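Local coordinates for hypothetical protein GrpB (Enterococcus faecalis, PDB 2NRK) that is of unknown function but belongs to the GrpB family, which is probably related to the nucleotidyltransferases, at residues 8-19 with 45-56. Numbering follows the deposited sequence.
Sequences VTEYQPAWVEQF and VPNLAAKPIIDF
The Y11 ring lies flat on the type II turn from V45 to L48: over one face N47 N stands 3.2 Å above the plane near its centre, and P46 CA makes a CH-pi contact, 24° off the ring normal, while L48 O sits at the edge. Y11 CG is anti to the backbone N (chi1 178°), carrying the ring across the turn. L48 O also meets the indole of W15 at its edge. One indole face carries Q12 CB, and the benzo end of the ring reaches A50, CH2 to CB 3.7 Å. F19 and F56 have near-parallel planes (24°) but are slid apart, centroids 5.2 Å distant; F19 O reaches the F56 ring edge in plane. W15 thus packs on the loop before strand 54-60, second in the five-stranded mixed sheet, and F19 on the strand itself; the axes of helix 14-19 and strand 54-56 approach to 9.1 Å. I54 CD1 lies 3.6 Å from W15 CB, and I54 CG2 3.9 Å from F19 CB. T9 and A50 form a single antiparallel hydrogen-bonded pair, through A50 N to T9 O (2.9 Å) and T9 N to A50 O (3.0 Å). T9 OG1 accepts from Q12 NE2 and donates to E10 O. One water joins E10 OE1, Y11 N and N47 O, while E10 OE2 forms a salt bridge with K139 of helix 128-142; a second links Q18 NE2 to P52 O.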
ATOM      1  N   VAL A   8      -9.344  26.991  11.604  1.00 34.96           N
ATOM      2  CA  VAL A   8      -8.481  26.044  12.322  1.00 32.98           C
ATOM      3  C   VAL A   8      -8.579  26.222  13.848  1.00 31.79           C
ATOM      4  O   VAL A   8      -8.505  27.348  14.351  1.00 31.36           O
ATOM      5  CB  VAL A   8      -7.015  26.198  11.836  1.00 33.05           C
ATOM      6  CG1 VAL A   8      -6.065  25.264  12.586  1.00 32.52           C
ATOM      7  CG2 VAL A   8      -6.940  25.938  10.340  1.00 32.55           C
ATOM      8  N   THR A   9      -8.767  25.116  14.567  1.00 29.24           N
ATOM      9  CA  THR A   9      -8.755  25.129  16.030  1.00 28.61           C
ATOM     10  C   THR A   9      -7.597  24.294  16.548  1.00 28.23           C
ATOM     11  O   THR A   9      -7.019  23.498  15.810  1.00 26.52           O
ATOM     12  CB  THR A   9     -10.075  24.566  16.629  1.00 29.32           C
ATOM     13  OG1 THR A   9     -10.114  23.136  16.468  1.00 27.39           O
ATOM     14  CG2 THR A   9     -11.297  25.200  15.941  1.00 28.89           C
ATOM     15  N   GLU A  10      -7.250  24.475  17.816  1.00 28.17           N
ATOM     16  CA  GLU A  10      -6.337  23.534  18.449  1.00 27.88           C
ATOM     17  C   GLU A  10      -6.986  22.147  18.396  1.00 27.38           C
ATOM     18  O   GLU A  10      -8.204  22.026  18.194  1.00 27.21           O
ATOM     19  CB  GLU A  10      -6.018  23.952  19.887  1.00 29.18           C
ATOM     20  CG  GLU A  10      -5.162  25.235  19.974  1.00 31.99           C
ATOM     21  CD  GLU A  10      -3.897  25.189  19.129  1.00 37.16           C
ATOM     22  OE1 GLU A  10      -3.132  24.198  19.217  1.00 39.98           O
ATOM     23  OE2 GLU A  10      -3.659  26.150  18.358  1.00 41.14           O
ATOM     24  N   TYR A  11      -6.168  21.116  18.522  1.00 26.75           N
ATOM     25  CA  TYR A  11      -6.661  19.741  18.464  1.00 26.15           C
ATOM     26  C   TYR A  11      -7.825  19.547  19.443  1.00 26.77           C
ATOM     27  O   TYR A  11      -7.792  20.059  20.561  1.00 27.19           O
ATOM     28  CB  TYR A  11      -5.533  18.783  18.836  1.00 26.34           C
ATOM     29  CG  TYR A  11      -5.972  17.349  18.838  1.00 25.57           C
ATOM     30  CD1 TYR A  11      -6.173  16.672  17.636  1.00 25.51           C
ATOM     31  CD2 TYR A  11      -6.196  16.666  20.032  1.00 28.33           C
ATOM     32  CE1 TYR A  11      -6.596  15.354  17.618  1.00 25.20           C
ATOM     33  CE2 TYR A  11      -6.599  15.348  20.026  1.00 27.50           C
ATOM     34  CZ  TYR A  11      -6.820  14.700  18.833  1.00 26.66           C
ATOM     35  OH  TYR A  11      -7.212  13.383  18.835  1.00 25.58           O
ATOM     36  N   GLN A  12      -8.852  18.816  19.007  1.00 26.98           N
ATOM     37  CA  GLN A  12      -9.966  18.457  19.891  1.00 27.76           C
ATOM     38  C   GLN A  12     -10.020  16.930  20.084  1.00 26.91           C
ATOM     39  O   GLN A  12     -10.307  16.206  19.135  1.00 26.74           O
ATOM     40  CB  GLN A  12     -11.292  18.960  19.313  1.00 27.73           C
ATOM     41  CG  GLN A  12     -11.358  20.478  19.115  1.00 28.53           C
ATOM     42  CD  GLN A  12     -12.652  20.926  18.444  1.00 30.59           C
ATOM     43  OE1 GLN A  12     -13.734  20.448  18.791  1.00 34.06           O
ATOM     44  NE2 GLN A  12     -12.551  21.865  17.490  1.00 31.71           N
ATOM     45  N   PRO A  13      -9.743  16.434  21.314  1.00 26.29           N
ATOM     46  CA  PRO A  13      -9.814  14.983  21.515  1.00 26.02           C
ATOM     47  C   PRO A  13     -11.155  14.398  21.112  1.00 25.23           C
ATOM     48  O   PRO A  13     -11.211  13.213  20.755  1.00 25.48           O
ATOM     49  CB  PRO A  13      -9.618  14.811  23.042  1.00 25.73           C
ATOM     50  CG  PRO A  13      -8.902  16.020  23.485  1.00 27.73           C
ATOM     51  CD  PRO A  13      -9.316  17.145  22.539  1.00 26.13           C
ATOM     52  N   ALA A  14     -12.212  15.219  21.147  1.00 25.02           N
ATOM     53  CA  ALA A  14     -13.551  14.792  20.771  1.00 24.47           C
ATOM     54  C   ALA A  14     -13.660  14.375  19.307  1.00 25.13           C
ATOM     55  O   ALA A  14     -14.609  13.664  18.944  1.00 24.83           O
ATOM     56  CB  ALA A  14     -14.570  15.889  21.055  1.00 25.44           C
ATOM     57  N   TRP A  15     -12.716  14.821  18.468  1.00 23.73           N
ATOM     58  CA  TRP A  15     -12.744  14.419  17.067  1.00 24.39           C
ATOM     59  C   TRP A  15     -12.711  12.892  16.927  1.00 24.59           C
ATOM     60  O   TRP A  15     -13.258  12.330  15.974  1.00 25.37           O
ATOM     61  CB  TRP A  15     -11.546  15.038  16.334  1.00 24.04           C
ATOM     62  CG  TRP A  15     -11.700  16.534  16.151  1.00 24.09           C
ATOM     63  CD1 TRP A  15     -12.862  17.254  16.128  1.00 22.53           C
ATOM     64  CD2 TRP A  15     -10.639  17.461  15.906  1.00 23.91           C
ATOM     65  NE1 TRP A  15     -12.581  18.603  15.917  1.00 24.68           N
ATOM     66  CE2 TRP A  15     -11.227  18.745  15.746  1.00 24.68           C
ATOM     67  CE3 TRP A  15      -9.250  17.324  15.768  1.00 22.70           C
ATOM     68  CZ2 TRP A  15     -10.458  19.907  15.530  1.00 23.34           C
ATOM     69  CZ3 TRP A  15      -8.482  18.476  15.526  1.00 23.66           C
ATOM     70  CH2 TRP A  15      -9.095  19.749  15.412  1.00 23.60           C
ATOM     71  N   VAL A  16     -12.043  12.230  17.869  1.00 23.59           N
ATOM     72  CA  VAL A  16     -11.979  10.761  17.851  1.00 24.78           C
ATOM     73  C   VAL A  16     -13.378  10.145  18.077  1.00 24.76           C
ATOM     74  O   VAL A  16     -13.737   9.171  17.410  1.00 24.65           O
ATOM     75  CB  VAL A  16     -10.949  10.227  18.870  1.00 23.64           C
ATOM     76  CG1 VAL A  16     -10.878   8.699  18.783  1.00 22.62           C
ATOM     77  CG2 VAL A  16      -9.546  10.842  18.545  1.00 23.44           C
ATOM     78  N   GLU A  17     -14.125  10.725  19.022  0.50 25.03           N
ATOM     79  CA  GLU A  17     -15.513  10.322  19.323  0.50 25.41           C
ATOM     80  C   GLU A  17     -16.361  10.490  18.077  0.50 25.26           C
ATOM     81  O   GLU A  17     -17.078   9.573  17.672  0.50 24.91           O
ATOM     82  CB  GLU A  17     -16.126  11.193  20.438  0.50 25.69           C
ATOM     83  CG  GLU A  17     -15.225  11.422  21.629  0.50 26.73           C
ATOM     84  CD  GLU A  17     -15.819  12.310  22.716  0.50 26.38           C
ATOM     85  OE1 GLU A  17     -16.991  12.738  22.599  0.50 29.30           O
ATOM     86  OE2 GLU A  17     -15.087  12.573  23.694  0.50 26.92           O
ATOM     87  N   GLN A  18     -16.259  11.681  17.484  1.00 24.63           N
ATOM     88  CA  GLN A  18     -16.999  12.049  16.282  1.00 24.66           C
ATOM     89  C   GLN A  18     -16.698  11.082  15.150  1.00 23.60           C
ATOM     90  O   GLN A  18     -17.620  10.650  14.450  1.00 23.30           O
ATOM     91  CB  GLN A  18     -16.667  13.487  15.868  1.00 25.49           C
ATOM     92  CG  GLN A  18     -17.205  14.480  16.892  1.00 27.82           C
ATOM     93  CD  GLN A  18     -16.618  15.874  16.741  1.00 31.32           C
ATOM     94  OE1 GLN A  18     -16.469  16.598  17.735  1.00 39.48           O
ATOM     95  NE2 GLN A  18     -16.285  16.256  15.521  1.00 33.53           N
ATOM     96  N   PHE A  19     -15.419  10.740  14.974  1.00 22.53           N
ATOM     97  CA  PHE A  19     -15.041   9.779  13.971  1.00 22.68           C
ATOM     98  C   PHE A  19     -15.722   8.418  14.233  1.00 23.50           C
ATOM     99  O   PHE A  19     -16.346   7.858  13.361  1.00 22.79           O
ATOM    100  CB  PHE A  19     -13.521   9.581  13.897  1.00 23.36           C
ATOM    101  CG  PHE A  19     -13.152   8.324  13.146  1.00 24.18           C
ATOM    102  CD1 PHE A  19     -13.215   8.301  11.772  1.00 23.77           C
ATOM    103  CD2 PHE A  19     -12.852   7.139  13.820  1.00 24.68           C
ATOM    104  CE1 PHE A  19     -12.952   7.129  11.047  1.00 24.92           C
ATOM    105  CE2 PHE A  19     -12.589   5.951  13.076  1.00 25.61           C
ATOM    106  CZ  PHE A  19     -12.647   5.953  11.718  1.00 25.67           C
ATOM    107  N   VAL A  45      -4.653  12.968  13.778  1.00 24.36           N
ATOM    108  CA  VAL A  45      -3.301  13.067  14.338  1.00 23.57           C
ATOM    109  C   VAL A  45      -3.408  13.729  15.707  1.00 23.22           C
ATOM    110  O   VAL A  45      -3.647  14.940  15.806  1.00 21.81           O
ATOM    111  CB  VAL A  45      -2.391  13.898  13.417  1.00 23.51           C
ATOM    112  CG1 VAL A  45      -0.969  14.014  14.028  1.00 25.31           C
ATOM    113  CG2 VAL A  45      -2.329  13.261  12.032  1.00 21.81           C
ATOM    114  N   PRO A  46      -3.292  12.942  16.784  1.00 24.09           N
ATOM    115  CA  PRO A  46      -3.408  13.590  18.075  1.00 24.30           C
ATOM    116  C   PRO A  46      -2.494  14.809  18.263  1.00 24.93           C
ATOM    117  O   PRO A  46      -1.311  14.792  17.883  1.00 25.92           O
ATOM    118  CB  PRO A  46      -3.041  12.467  19.069  1.00 24.67           C
ATOM    119  CG  PRO A  46      -3.561  11.205  18.345  1.00 24.33           C
ATOM    120  CD  PRO A  46      -3.178  11.472  16.889  1.00 24.22           C
ATOM    121  N   ASN A  47      -3.099  15.861  18.809  1.00 25.10           N
ATOM    122  CA  ASN A  47      -2.440  17.135  19.136  0.50 25.34           C
ATOM    123  C   ASN A  47      -2.111  18.033  17.930  1.00 25.41           C
ATOM    124  O   ASN A  47      -1.459  19.074  18.077  1.00 25.90           O
ATOM    125  CB  ASN A  47      -1.241  16.918  20.069  0.50 26.11           C
ATOM    126  CG  ASN A  47      -1.597  16.075  21.281  0.50 25.70           C
ATOM    127  OD1 ASN A  47      -2.651  16.258  21.898  0.50 28.66           O
ATOM    128  ND2 ASN A  47      -0.720  15.146  21.630  0.50 29.00           N
ATOM    129  N   LEU A  48      -2.610  17.668  16.757  1.00 23.97           N
ATOM    130  CA  LEU A  48      -2.422  18.519  15.580  1.00 23.30           C
ATOM    131  C   LEU A  48      -3.577  19.515  15.472  1.00 23.34           C
ATOM    132  O   LEU A  48      -4.739  19.127  15.489  1.00 23.44           O
ATOM    133  CB  LEU A  48      -2.344  17.664  14.297  1.00 23.07           C
ATOM    134  CG  LEU A  48      -2.234  18.409  12.966  1.00 22.45           C
ATOM    135  CD1 LEU A  48      -1.046  19.396  12.919  1.00 23.90           C
ATOM    136  CD2 LEU A  48      -2.135  17.339  11.839  1.00 22.41           C
ATOM    137  N   ALA A  49      -3.245  20.804  15.349  1.00 24.23           N
ATOM    138  CA  ALA A  49      -4.252  21.822  15.069  1.00 23.50           C
ATOM    139  C   ALA A  49      -4.887  21.555  13.697  1.00 23.59           C
ATOM    140  O   ALA A  49      -4.201  21.139  12.752  1.00 24.11           O
ATOM    141  CB  ALA A  49      -3.630  23.218  15.102  1.00 23.58           C
ATOM    142  N   ALA A  50      -6.186  21.803  13.566  1.00 23.66           N
ATOM    143  CA  ALA A  50      -6.885  21.424  12.330  1.00 24.28           C
ATOM    144  C   ALA A  50      -8.226  22.115  12.190  1.00 25.09           C
ATOM    145  O   ALA A  50      -8.823  22.503  13.171  1.00 24.53           O
ATOM    146  CB  ALA A  50      -7.140  19.913  12.315  1.00 24.42           C
ATOM    147  N   LYS A  51      -8.715  22.202  10.963  1.00 25.53           N
ATOM    148  CA  LYS A  51     -10.122  22.517  10.750  1.00 26.76           C
ATOM    149  C   LYS A  51     -10.931  21.361  11.342  1.00 26.60           C
ATOM    150  O   LYS A  51     -10.551  20.193  11.165  1.00 26.57           O
ATOM    151  CB  LYS A  51     -10.422  22.608   9.273  1.00 27.57           C
ATOM    152  CG  LYS A  51      -9.804  23.857   8.672  1.00 32.09           C
ATOM    153  CD  LYS A  51      -9.601  23.715   7.194  1.00 41.34           C
ATOM    154  CE  LYS A  51     -10.883  23.790   6.402  1.00 43.95           C
ATOM    155  NZ  LYS A  51     -10.686  24.775   5.262  1.00 48.74           N
ATOM    156  N   PRO A  52     -12.008  21.679  12.077  1.00 26.94           N
ATOM    157  CA  PRO A  52     -12.806  20.627  12.727  1.00 26.76           C
ATOM    158  C   PRO A  52     -13.744  19.926  11.753  1.00 27.02           C
ATOM    159  O   PRO A  52     -14.985  19.988  11.908  1.00 27.42           O
ATOM    160  CB  PRO A  52     -13.597  21.398  13.785  1.00 27.46           C
ATOM    161  CG  PRO A  52     -13.741  22.741  13.240  1.00 27.12           C
ATOM    162  CD  PRO A  52     -12.497  23.031  12.424  1.00 27.66           C
ATOM    163  N   ILE A  53     -13.148  19.308  10.737  1.00 26.13           N
ATOM    164  CA  ILE A  53     -13.864  18.533   9.731  1.00 25.58           C
ATOM    165  C   ILE A  53     -13.233  17.139   9.772  1.00 25.35           C
ATOM    166  O   ILE A  53     -12.018  16.990   9.570  1.00 25.60           O
ATOM    167  CB  ILE A  53     -13.677  19.106   8.301  1.00 25.89           C
ATOM    168  CG1 ILE A  53     -14.175  20.564   8.243  1.00 27.82           C
ATOM    169  CG2 ILE A  53     -14.412  18.246   7.288  1.00 26.76           C
ATOM    170  CD1 ILE A  53     -13.888  21.239   6.912  1.00 27.69           C
ATOM    171  N   ILE A  54     -14.048  16.136  10.078  1.00 24.12           N
ATOM    172  CA  ILE A  54     -13.512  14.785  10.248  1.00 23.94           C
ATOM    173  C   ILE A  54     -13.410  14.134   8.873  1.00 24.01           C
ATOM    174  O   ILE A  54     -14.416  14.061   8.155  1.00 23.70           O
ATOM    175  CB  ILE A  54     -14.418  13.890  11.132  1.00 24.59           C
ATOM    176  CG1 ILE A  54     -14.816  14.552  12.474  1.00 26.70           C
ATOM    177  CG2 ILE A  54     -13.754  12.515  11.372  1.00 24.86           C
ATOM    178  CD1 ILE A  54     -13.653  14.879  13.381  1.00 28.52           C
ATOM    179  N   ASP A  55     -12.213  13.651   8.532  1.00 22.97           N
ATOM    180  CA  ASP A  55     -12.003  12.877   7.296  1.00 23.82           C
ATOM    181  C   ASP A  55     -12.050  11.380   7.537  1.00 23.74           C
ATOM    182  O   ASP A  55     -11.346  10.853   8.460  1.00 23.55           O
ATOM    183  CB  ASP A  55     -10.654  13.203   6.644  1.00 25.02           C
ATOM    184  CG  ASP A  55     -10.586  14.636   6.174  1.00 28.48           C
ATOM    185  OD1 ASP A  55     -11.152  14.926   5.106  1.00 28.49           O
ATOM    186  OD2 ASP A  55      -9.970  15.465   6.895  1.00 29.16           O
ATOM    187  N   PHE A  56     -12.823  10.706   6.687  1.00 23.37           N
ATOM    188  CA  PHE A  56     -13.010   9.234   6.690  1.00 23.93           C
ATOM    189  C   PHE A  56     -12.448   8.617   5.426  1.00 24.04           C
ATOM    190  O   PHE A  56     -12.703   9.123   4.307  1.00 24.82           O
ATOM    191  CB  PHE A  56     -14.506   8.857   6.775  1.00 23.48           C
ATOM    192  CG  PHE A  56     -15.200   9.415   7.981  1.00 23.61           C
ATOM    193  CD1 PHE A  56     -15.461   8.602   9.080  1.00 22.24           C
ATOM    194  CD2 PHE A  56     -15.572  10.753   8.034  1.00 23.85           C
ATOM    195  CE1 PHE A  56     -16.055   9.122  10.244  1.00 23.83           C
ATOM    196  CE2 PHE A  56     -16.178  11.274   9.183  1.00 22.93           C
ATOM    197  CZ  PHE A  56     -16.423  10.457  10.298  1.00 24.40           C
TER
HETATM  198  O   HOH W   1      -3.335  21.512  18.917  1.00 30.98           O
HETATM  199  O   HOH W   2     -16.154  18.805  14.455  1.00 50.15           O